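Local structure of dihydropteroate synthase (Clostridioides difficile, 6PZ2) at residues P178-G183 with K213-K218; A233-G238 with V246-V251; E191-L196 with I206-S211. The protein catalyses the folate-pathway step that joins a dihydropterin pyrophosphate to p-aminobenzoate, giving dihydropteroate, the reaction that sulfonamide antibiotics block in this enzyme family. All coordinates share one frame; numbering follows the deposited sequence. Where two conformers were deposited one is given.

Contact 1 (P178-G183 with K213-K218); sequences PGVGFG and KSVIGK. With PT1 (pteroic acid), chain K.
Lys213 reaches from the N-cap position of helix 214-217 to the type II turn Gly179-Phe182, where NZ donates to the O of the second residue, Val180 (NZ to O 2.7 Å). The bond comes in at a C=O...N angle of 151°, tilted 21° from the carbonyl plane. Extended beyond CG, the chain lies along the aminobenzoate ring of pteroic acid, with CG 3.6 Å from ligand C18, and carries NZ on to the pterin. There NZ also bonds to the ligand's O1 at 2.7 Å and N6 at 3.2 Å; the buried nitrogen is held by Val180 O, Gly209 O and these two ligand atoms. Phe182, at the end of the turn, lies close by, its CZ 3.3 Å from ligand N14, and C17 of the aminobenzoate ring sits over one face near the rim. Next, Ser214 holds the ligand's carboxylate with two groups: its backbone N meets O23 at 2.9 Å and its OG meets O22 at 2.8 Å. One residue on, Val215 CG1 touches Val180 CG1 at 3.9 Å, the two side chains crossing at about a right angle, with Asn189 of helix 186-195 against both. A loop after strand 174-177 and the start of helix 214-217, after strand 207-208, close on the ligand, as at the C-terminal strand ends of a TIM-barrel active site, here the pteroate pocket.

Contact 2 (A233-G238 with V246-V251); sequences ATTVLG and VRVHDV. With PT1 (pteroic acid), chain K; SO4 (sulfate ion), chain B.
In the TIM barrel of this enzyme, strand 245-248 and helix 228-240 form part of the wall, and Thr235 meets Val246 where the helix lies against the outside of the strand. CG1 of Val246 sits 4.0 Å from Thr235 OG1 and 4.1 Å from Thr235 CG2, and the side chains cross at about a right angle. Val248 adds a looser touch from the same side of the strand. The threonine hydroxyl has its polar partner in Asn254 of helix 251-265, so it packs against valine methyls while still paired.

Between the two valines, Arg247 has its side chain on the other side of the strand, in the barrel mouth. With CG anti to the backbone N (chi1 179°) and the chain straight as far as NE, its guanidinium is carried across the pterin, ligand N8 lying 3.2 Å above the plane over its centre. Asp53 takes NE in a salt bridge, which helps fix the group's rotation. A sulfate, probably from the crystallisation liquor, lies at the guanidinium edge: NH2 donates to its O2 at 2.8 Å (N-H...O 161°), and NH1 to its O3 at 3.2 Å. Arg60 adds a further hydrogen bond. His249 meets the same anion edge-on, Ser211 holding its ND1, and its NE2 donates to sulfate O4 at 2.8 Å and 162°.

Contact 3 (E191-L196 with I206-S211); sequences EVLRRL and ILLGTS. With PT1 (pteroic acid), chain K.
Leu193 and Leu196 of the segment 191-196 pack on Leu208 and Thr210 where a TIM-barrel helix, 186-195, meets the outer side of strand 207-208 and the residues after it. Leu196 CD2 lies 4.2 Å from Leu208 CD2, and Leu193 CD2 is equally near Leu208 CD1 on the other branch, so each methyl of Leu208 has its own leucine. Leu193 CD2 also touches Thr210 CG2; chi1 of 65° sets the threonine OG1 between the backbone N and the carbonyl carbon, leaving CG2 anti to the carbonyl carbon and against Leu193, while OG1 pairs with Thr234 OG1 of helix 228-240.

Further out, Pro178 and Val243 press on Leu196, and Val180 on Leu208. A salt bridge staples one turn of the helix: Arg195 NH1 reaches Glu191 OE2 at 2.6 Å, on the anti side and 26° out of the carboxylate plane, with Asp148 and Glu198 as further partners of Arg195.

On the inner side of the strand the alternate residues line the pterin pocket. Leu207 CD2 comes within 3.6 Å of ligand N11, and the ligand's O1 makes a weak hydrogen bond to Gly209 O at 3.2 Å.

All three contacts belong to one TIM barrel, and each contributes residues that touch pteroic acid. Contact 1 encloses contact 3 in sequence, since 191-196 and 206-211 fall between its two segments, and contact 2 follows both. Their centres lie close: 9 Å from contact 1 to contact 3, 10 Å from contact 3 to contact 2, 13 Å from contact 1 to contact 2. Strands 207-208 and 245-248 are neighbours in the sheet and join contacts 3 and 2, while Pro178 and Val180 of contact 1 touch residues of contact 3. The strands packed by helices behind them carry ligand-touching residues on their other side, and each contact also has residues that reach the second subunit.

Contact 1 (P178-G183 with K213-K218)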
loop_
_atom_site.group_PDB
_atom_site.type_symbol
_atom_site.label_atom_id
_atom_site.label_comp_id
_atom_site.label_asym_id
_atom_site.label_seq_id
_atom_site.Cartn_x
_atom_site.Cartn_y
_atom_site.Cartn_z
ATOM N N PRO A 178 -16.557 9.019 -3.407
ATOM C CA PRO A 178 -17.455 8.625 -2.328
ATOM C C PRO A 178 -17.351 9.513 -1.090
ATOM O O PRO A 178 -18.151 9.359 -0.144
ATOM C CB PRO A 178 -16.992 7.215 -1.952
ATOM C CG PRO A 178 -15.516 7.305 -2.220
ATOM C CD PRO A 178 -15.481 8.035 -3.549
ATOM N N GLY A 179 -16.350 10.377 -1.054
ATOM C CA GLY A 179 -16.342 11.404 -0.009
ATOM C C GLY A 179 -15.951 10.837 1.339
ATOM O O GLY A 179 -16.631 11.027 2.348
ATOM N N VAL A 180 -14.776 10.219 1.375
ATOM C CA VAL A 180 -14.266 9.700 2.648
ATOM C C VAL A 180 -14.099 10.877 3.612
ATOM O O VAL A 180 -13.475 11.860 3.292
ATOM C CB VAL A 180 -12.950 8.907 2.487
ATOM C CG1 VAL A 180 -12.335 8.511 3.825
ATOM C CG2 VAL A 180 -13.149 7.663 1.628
ATOM N N GLY A 181 -14.612 10.737 4.825
ATOM C CA GLY A 181 -14.435 11.779 5.801
ATOM C C GLY A 181 -15.568 12.799 5.812
ATOM O O GLY A 181 -15.546 13.719 6.645
ATOM N N PHE A 182 -16.555 12.652 4.943
ATOM C CA PHE A 182 -17.620 13.645 4.829
ATOM C C PHE A 182 -18.961 12.976 5.111
ATOM O O PHE A 182 -19.383 12.068 4.378
ATOM C CB PHE A 182 -17.689 14.227 3.418
ATOM C CG PHE A 182 -16.533 15.086 2.971
ATOM C CD1 PHE A 182 -15.475 14.530 2.268
ATOM C CD2 PHE A 182 -16.554 16.461 3.153
ATOM C CE1 PHE A 182 -14.441 15.327 1.798
ATOM C CE2 PHE A 182 -15.509 17.254 2.701
ATOM C CZ PHE A 182 -14.461 16.687 2.003
ATOM N N GLY A 183 -19.613 13.377 6.198
ATOM C CA GLY A 183 -20.905 12.777 6.500
ATOM C C GLY A 183 -20.826 11.310 6.886
ATOM O O GLY A 183 -21.778 10.536 6.671
ATOM N N LYS A 213 -6.307 11.832 6.503
ATOM C CA LYS A 213 -7.574 12.061 7.177
ATOM C C LYS A 213 -7.628 11.299 8.504
ATOM O O LYS A 213 -6.838 10.399 8.776
ATOM C CB LYS A 213 -8.727 11.654 6.262
ATOM C CG LYS A 213 -8.852 12.558 5.048
ATOM C CD LYS A 213 -10.132 12.424 4.282
ATOM C CE LYS A 213 -10.055 13.206 2.991
ATOM N NZ LYS A 213 -11.280 13.015 2.193
ATOM N N SER A 214 -8.592 11.700 9.314
ATOM C CA SER A 214 -8.779 11.191 10.663
ATOM C C SER A 214 -9.182 9.716 10.630
ATOM O O SER A 214 -8.998 9.009 11.601
ATOM C CB SER A 214 -9.831 11.993 11.384
ATOM O OG SER A 214 -11.096 11.684 10.819
ATOM N N VAL A 215 -9.755 9.232 9.541
ATOM C CA VAL A 215 -10.036 7.792 9.447
ATOM C C VAL A 215 -8.733 6.974 9.506
ATOM O O VAL A 215 -8.709 5.869 10.058
ATOM C CB VAL A 215 -10.820 7.411 8.178
ATOM C CG1 VAL A 215 -10.072 7.741 6.889
ATOM C CG2 VAL A 215 -11.182 5.930 8.199
ATOM N N ILE A 216 -7.656 7.497 8.938
ATOM C CA ILE A 216 -6.373 6.856 9.030
ATOM C C ILE A 216 -5.785 7.096 10.422
ATOM O O ILE A 216 -5.268 6.180 11.059
ATOM C CB ILE A 216 -5.450 7.373 7.923
ATOM C CG1 ILE A 216 -6.057 7.067 6.555
ATOM C CG2 ILE A 216 -4.081 6.777 8.119
ATOM C CD1 ILE A 216 -5.246 7.622 5.418
ATOM N N GLY A 217 -5.932 8.306 10.926
ATOM C CA GLY A 217 -5.396 8.671 12.252
ATOM C C GLY A 217 -5.968 7.845 13.384
ATOM O O GLY A 217 -5.352 7.682 14.442
ATOM N N LYS A 218 -7.166 7.339 13.198
ATOM C CA LYS A 218 -7.751 6.545 14.244
ATOM C C LYS A 218 -7.063 5.174 14.279
ATOM O O LYS A 218 -7.032 4.575 15.329
ATOM C CB LYS A 218 -9.254 6.376 14.026
ATOM C CG LYS A 218 -10.056 6.129 15.295
ATOM C CD LYS A 218 -11.453 6.728 15.249
ATOM C CE LYS A 218 -11.514 8.181 14.806
ATOM N NZ LYS A 218 -12.839 8.784 15.098
HETATM C C2 PT1 K . -11.909 14.355 -1.191
HETATM C C3 PT1 K . -11.554 15.640 -0.614
HETATM C C5 PT1 K . -11.655 16.765 -1.546
HETATM N N6 PT1 K . -11.133 15.843 0.662
HETATM C C7 PT1 K . -12.409 15.334 -3.250
HETATM N N9 PT1 K . -12.093 16.550 -2.786
HETATM C C10 PT1 K . -10.845 17.085 1.087
HETATM N N11 PT1 K . -12.815 15.161 -4.522
HETATM C C12 PT1 K . -10.980 18.170 0.213
HETATM C C21 PT1 K . -10.806 14.209 8.322
HETATM O O22 PT1 K . -11.681 13.418 8.706
HETATM O O1 PT1 K . -11.860 13.231 -0.459
HETATM N N4 PT1 K . -12.346 14.247 -2.462
HETATM N N8 PT1 K . -11.337 17.992 -1.080
HETATM C C13 PT1 K . -10.414 17.296 2.523
HETATM N N14 PT1 K . -11.502 16.853 3.387
HETATM C C15 PT1 K . -11.296 16.278 4.592
HETATM C C16 PT1 K . -10.060 16.317 5.248
HETATM C C17 PT1 K . -12.344 15.568 5.163
HETATM C C18 PT1 K . -9.917 15.676 6.476
HETATM C C19 PT1 K . -12.203 14.922 6.388
HETATM C C20 PT1 K . -10.982 14.968 7.039
HETATM O O23 PT1 K . -9.765 14.323 8.971
#

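Contact 2 (A233-G238 with V246-V251)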
loop_
_atom_site.group_PDB
_atom_site.type_symbol
_atom_site.label_atom_id
_atom_site.label_comp_id
_atom_site.label_asym_id
_atom_site.label_seq_id
_atom_site.Cartn_x
_atom_site.Cartn_y
_atom_site.Cartn_z
ATOM N N ALA A 233 -1.793 2.678 1.786
ATOM C CA ALA A 233 -2.607 1.487 1.798
ATOM C C ALA A 233 -3.937 1.745 1.082
ATOM O O ALA A 233 -4.387 0.907 0.268
ATOM C CB ALA A 233 -2.826 1.017 3.216
ATOM N N THR A 234 -4.564 2.896 1.357
ATOM C CA THR A 234 -5.880 3.164 0.748
ATOM C C THR A 234 -5.735 3.461 -0.754
ATOM O O THR A 234 -6.602 3.106 -1.550
ATOM C CB THR A 234 -6.591 4.319 1.461
ATOM O OG1 THR A 234 -5.818 5.498 1.260
ATOM C CG2 THR A 234 -6.743 4.077 2.952
ATOM N N THR A 235 -4.651 4.102 -1.145
ATOM C CA THR A 235 -4.389 4.271 -2.579
ATOM C C THR A 235 -4.377 2.904 -3.261
ATOM O O THR A 235 -4.992 2.704 -4.304
ATOM C CB THR A 235 -3.071 5.013 -2.801
ATOM O OG1 THR A 235 -3.268 6.383 -2.465
ATOM C CG2 THR A 235 -2.556 4.940 -4.224
ATOM N N VAL A 236 -3.667 1.962 -2.673
ATOM C CA VAL A 236 -3.411 0.639 -3.301
ATOM C C VAL A 236 -4.710 -0.168 -3.405
ATOM O O VAL A 236 -5.046 -0.724 -4.459
ATOM C CB VAL A 236 -2.311 -0.117 -2.521
ATOM C CG1 VAL A 236 -2.170 -1.578 -2.922
ATOM C CG2 VAL A 236 -0.981 0.584 -2.705
ATOM N N LEU A 237 -5.441 -0.216 -2.303
ATOM C CA LEU A 237 -6.712 -0.911 -2.241
ATOM C C LEU A 237 -7.727 -0.239 -3.170
ATOM O O LEU A 237 -8.537 -0.923 -3.822
ATOM C CB LEU A 237 -7.210 -0.905 -0.783
ATOM C CG LEU A 237 -6.313 -1.675 0.185
ATOM C CD1 LEU A 237 -6.706 -1.434 1.638
ATOM C CD2 LEU A 237 -6.349 -3.165 -0.114
ATOM N N GLY A 238 -7.693 1.091 -3.187
ATOM C CA GLY A 238 -8.589 1.842 -4.040
ATOM C C GLY A 238 -8.379 1.461 -5.485
ATOM O O GLY A 238 -9.329 1.137 -6.202
ATOM N N VAL A 246 -6.320 9.389 -7.492
ATOM C CA VAL A 246 -6.198 9.577 -6.053
ATOM C C VAL A 246 -5.754 11.011 -5.790
ATOM O O VAL A 246 -4.849 11.518 -6.441
ATOM C CB VAL A 246 -5.237 8.568 -5.390
ATOM C CG1 VAL A 246 -5.836 7.175 -5.398
ATOM C CG2 VAL A 246 -3.851 8.550 -6.019
ATOM N N ARG A 247 -6.385 11.631 -4.803
ATOM C CA ARG A 247 -6.066 12.991 -4.418
ATOM C C ARG A 247 -5.177 12.900 -3.172
ATOM O O ARG A 247 -5.693 12.526 -2.131
ATOM C CB ARG A 247 -7.363 13.755 -4.089
ATOM C CG ARG A 247 -7.211 15.203 -3.640
ATOM C CD ARG A 247 -8.536 15.893 -3.336
ATOM N NE ARG A 247 -8.446 17.256 -2.823
ATOM C CZ ARG A 247 -8.146 17.597 -1.578
ATOM N NH1 ARG A 247 -7.971 16.679 -0.637
ATOM N NH2 ARG A 247 -8.001 18.878 -1.283
ATOM N N VAL A 248 -3.926 13.344 -3.247
ATOM C CA VAL A 248 -2.908 13.087 -2.235
ATOM C C VAL A 248 -2.062 14.331 -1.959
ATOM O O VAL A 248 -1.862 15.159 -2.847
ATOM C CB VAL A 248 -1.995 11.920 -2.638
ATOM C CG1 VAL A 248 -2.780 10.615 -2.666
ATOM C CG2 VAL A 248 -1.307 12.194 -3.972
ATOM N N HIS A 249 -1.581 14.440 -0.714
ATOM C CA HIS A 249 -0.521 15.395 -0.390
ATOM C C HIS A 249 0.870 14.947 -0.863
ATOM O O HIS A 249 1.709 15.791 -1.116
ATOM C CB HIS A 249 -0.437 15.597 1.114
ATOM C CG HIS A 249 -1.723 16.108 1.653
ATOM N ND1 HIS A 249 -2.695 15.251 2.134
ATOM C CD2 HIS A 249 -2.182 17.370 1.792
ATOM C CE1 HIS A 249 -3.714 15.980 2.541
ATOM N NE2 HIS A 249 -3.437 17.287 2.336
ATOM N N ASP A 250 1.164 13.651 -0.883
ATOM C CA ASP A 250 2.515 13.184 -1.095
ATOM C C ASP A 250 2.514 12.488 -2.454
ATOM O O ASP A 250 2.155 11.314 -2.606
ATOM C CB ASP A 250 2.978 12.236 0.014
ATOM C CG ASP A 250 2.928 12.843 1.405
ATOM O OD1 ASP A 250 1.944 12.611 2.146
ATOM O OD2 ASP A 250 3.861 13.568 1.723
ATOM N N VAL A 251 2.906 13.237 -3.443
ATOM C CA VAL A 251 2.648 12.773 -4.786
ATOM C C VAL A 251 3.567 11.590 -5.154
ATOM O O VAL A 251 3.100 10.577 -5.703
ATOM C CB VAL A 251 2.756 13.959 -5.758
ATOM C CG1 VAL A 251 2.867 13.499 -7.218
ATOM C CG2 VAL A 251 1.562 14.897 -5.560
HETATM C C2 PT1 K . -11.909 14.355 -1.191
HETATM C C3 PT1 K . -11.554 15.640 -0.614
HETATM C C5 PT1 K . -11.655 16.765 -1.546
HETATM N N6 PT1 K . -11.133 15.843 0.662
HETATM C C7 PT1 K . -12.409 15.334 -3.250
HETATM N N9 PT1 K . -12.093 16.550 -2.786
HETATM C C10 PT1 K . -10.845 17.085 1.087
HETATM N N11 PT1 K . -12.815 15.161 -4.522
HETATM C C12 PT1 K . -10.980 18.170 0.213
HETATM C C21 PT1 K . -10.806 14.209 8.322
HETATM O O22 PT1 K . -11.681 13.418 8.706
HETATM O O1 PT1 K . -11.860 13.231 -0.459
HETATM N N4 PT1 K . -12.346 14.247 -2.462
HETATM N N8 PT1 K . -11.337 17.992 -1.080
HETATM C C13 PT1 K . -10.414 17.296 2.523
HETATM N N14 PT1 K . -11.502 16.853 3.387
HETATM C C15 PT1 K . -11.296 16.278 4.592
HETATM C C16 PT1 K . -10.060 16.317 5.248
HETATM C C17 PT1 K . -12.344 15.568 5.163
HETATM C C18 PT1 K . -9.917 15.676 6.476
HETATM C C19 PT1 K . -12.203 14.922 6.388
HETATM C C20 PT1 K . -10.982 14.968 7.039
HETATM O O23 PT1 K . -9.765 14.323 8.971
HETATM S S SO4 B . -6.877 18.464 2.565
HETATM O O1 SO4 B . -7.648 18.615 3.820
HETATM O O2 SO4 B . -7.603 19.124 1.457
HETATM O O3 SO4 B . -6.710 17.026 2.259
HETATM O O4 SO4 B . -5.547 19.092 2.726
#

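Contact 3 (E191-L196 with I206-S211)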
loop_
_atom_site.group_PDB
_atom_site.type_symbol
_atom_site.label_atom_id
_atom_site.label_comp_id
_atom_site.label_asym_id
_atom_site.label_seq_id
_atom_site.Cartn_x
_atom_site.Cartn_y
_atom_site.Cartn_z
ATOM N N GLU A 191 -16.186 1.080 6.072
ATOM C CA GLU A 191 -17.097 0.273 5.301
ATOM C C GLU A 191 -17.092 0.680 3.827
ATOM O O GLU A 191 -17.130 -0.171 2.916
ATOM C CB GLU A 191 -18.512 0.411 5.860
ATOM C CG GLU A 191 -19.491 -0.336 4.975
ATOM C CD GLU A 191 -20.839 -0.683 5.566
ATOM O OE1 GLU A 191 -21.158 -0.161 6.661
ATOM O OE2 GLU A 191 -21.579 -1.421 4.874
ATOM N N VAL A 192 -17.107 1.989 3.593
ATOM C CA VAL A 192 -17.074 2.511 2.213
ATOM C C VAL A 192 -15.772 2.087 1.503
ATOM O O VAL A 192 -15.795 1.726 0.327
ATOM C CB VAL A 192 -17.247 4.042 2.244
ATOM C CG1 VAL A 192 -16.904 4.672 0.908
ATOM C CG2 VAL A 192 -18.647 4.457 2.689
ATOM N N LEU A 193 -14.636 2.176 2.177
ATOM C CA LEU A 193 -13.354 1.742 1.622
ATOM C C LEU A 193 -13.404 0.249 1.291
ATOM O O LEU A 193 -13.008 -0.153 0.183
ATOM C CB LEU A 193 -12.251 2.062 2.631
ATOM C CG LEU A 193 -11.871 3.533 2.764
ATOM C CD1 LEU A 193 -10.880 3.738 3.895
ATOM C CD2 LEU A 193 -11.290 4.070 1.462
ATOM N N ARG A 194 -13.957 -0.544 2.212
ATOM C CA ARG A 194 -14.082 -1.999 2.033
ATOM C C ARG A 194 -14.959 -2.295 0.806
ATOM O O ARG A 194 -14.668 -3.203 0.047
ATOM C CB ARG A 194 -14.638 -2.621 3.324
ATOM C CG ARG A 194 -14.450 -4.124 3.495
ATOM C CD ARG A 194 -15.333 -4.693 4.601
ATOM N NE ARG A 194 -15.257 -3.982 5.874
ATOM C CZ ARG A 194 -16.293 -3.465 6.528
ATOM N NH1 ARG A 194 -16.097 -2.835 7.678
ATOM N NH2 ARG A 194 -17.516 -3.600 6.042
ATOM N N ARG A 195 -16.034 -1.523 0.600
ATOM C CA ARG A 195 -17.036 -1.863 -0.433
ATOM C C ARG A 195 -16.878 -1.000 -1.696
ATOM O O ARG A 195 -17.705 -1.050 -2.593
ATOM C CB ARG A 195 -18.435 -1.742 0.177
ATOM C CG ARG A 195 -18.658 -2.685 1.358
ATOM C CD ARG A 195 -20.005 -2.466 2.046
ATOM N NE ARG A 195 -21.087 -2.709 1.105
ATOM C CZ ARG A 195 -22.340 -2.370 1.330
ATOM N NH1 ARG A 195 -22.649 -1.879 2.517
ATOM N NH2 ARG A 195 -23.226 -2.445 0.351
ATOM N N LEU A 196 -15.784 -0.266 -1.796
ATOM C CA LEU A 196 -15.620 0.779 -2.784
ATOM C C LEU A 196 -15.863 0.214 -4.177
ATOM O O LEU A 196 -16.375 0.948 -5.018
ATOM C CB LEU A 196 -14.223 1.402 -2.657
ATOM C CG LEU A 196 -13.967 2.672 -3.462
ATOM C CD1 LEU A 196 -14.925 3.778 -3.038
ATOM C CD2 LEU A 196 -12.528 3.143 -3.288
ATOM N N ILE A 206 -13.598 6.967 -11.014
ATOM C CA ILE A 206 -13.722 7.195 -9.556
ATOM C C ILE A 206 -12.471 7.912 -9.057
ATOM O O ILE A 206 -11.349 7.606 -9.488
ATOM C CB ILE A 206 -13.933 5.857 -8.823
ATOM C CG1 ILE A 206 -15.253 5.217 -9.266
ATOM C CG2 ILE A 206 -13.864 6.010 -7.308
ATOM C CD1 ILE A 206 -15.329 3.736 -8.985
ATOM N N LEU A 207 -12.699 8.865 -8.158
ATOM C CA LEU A 207 -11.661 9.594 -7.501
ATOM C C LEU A 207 -11.771 9.347 -6.000
ATOM O O LEU A 207 -12.886 9.342 -5.446
ATOM C CB LEU A 207 -11.777 11.084 -7.827
ATOM C CG LEU A 207 -10.640 11.982 -7.339
ATOM C CD1 LEU A 207 -10.509 13.206 -8.232
ATOM C CD2 LEU A 207 -10.878 12.433 -5.918
ATOM N N LEU A 208 -10.610 9.148 -5.380
ATOM C CA LEU A 208 -10.584 8.842 -3.935
ATOM C C LEU A 208 -9.652 9.813 -3.214
ATOM O O LEU A 208 -8.531 10.094 -3.671
ATOM C CB LEU A 208 -10.138 7.388 -3.725
ATOM C CG LEU A 208 -9.999 6.968 -2.273
ATOM C CD1 LEU A 208 -11.364 6.977 -1.607
ATOM C CD2 LEU A 208 -9.352 5.591 -2.141
ATOM N N GLY A 209 -10.109 10.296 -2.062
ATOM C CA GLY A 209 -9.227 11.068 -1.224
ATOM C C GLY A 209 -9.295 10.657 0.237
ATOM O O GLY A 209 -10.357 10.742 0.848
ATOM N N THR A 210 -8.150 10.238 0.773
ATOM C CA THR A 210 -8.021 9.770 2.174
ATOM C C THR A 210 -6.830 10.432 2.863
ATOM O O THR A 210 -6.723 10.395 4.085
ATOM C CB THR A 210 -7.802 8.253 2.266
ATOM O OG1 THR A 210 -6.540 7.947 1.663
ATOM C CG2 THR A 210 -8.906 7.477 1.589
ATOM N N SER A 211 -5.955 11.031 2.062
ATOM C CA SER A 211 -4.648 11.467 2.499
ATOM C C SER A 211 -4.755 12.256 3.804
ATOM O O SER A 211 -5.417 13.267 3.884
ATOM C CB SER A 211 -3.987 12.279 1.426
ATOM O OG SER A 211 -2.669 12.625 1.816
HETATM C C2 PT1 K . -11.909 14.355 -1.191
HETATM C C3 PT1 K . -11.554 15.640 -0.614
HETATM C C5 PT1 K . -11.655 16.765 -1.546
HETATM N N6 PT1 K . -11.133 15.843 0.662
HETATM C C7 PT1 K . -12.409 15.334 -3.250
HETATM N N9 PT1 K . -12.093 16.550 -2.786
HETATM C C10 PT1 K . -10.845 17.085 1.087
HETATM N N11 PT1 K . -12.815 15.161 -4.522
HETATM C C12 PT1 K . -10.980 18.170 0.213
HETATM C C21 PT1 K . -10.806 14.209 8.322
HETATM O O22 PT1 K . -11.681 13.418 8.706
HETATM O O1 PT1 K . -11.860 13.231 -0.459
HETATM N N4 PT1 K . -12.346 14.247 -2.462
HETATM N N8 PT1 K . -11.337 17.992 -1.080
HETATM C C13 PT1 K . -10.414 17.296 2.523
HETATM N N14 PT1 K . -11.502 16.853 3.387
HETATM C C15 PT1 K . -11.296 16.278 4.592
HETATM C C16 PT1 K . -10.060 16.317 5.248
HETATM C C17 PT1 K . -12.344 15.568 5.163
HETATM C C18 PT1 K . -9.917 15.676 6.476
HETATM C C19 PT1 K . -12.203 14.922 6.388
HETATM C C20 PT1 K . -10.982 14.968 7.039
HETATM O O23 PT1 K . -9.765 14.323 8.971
#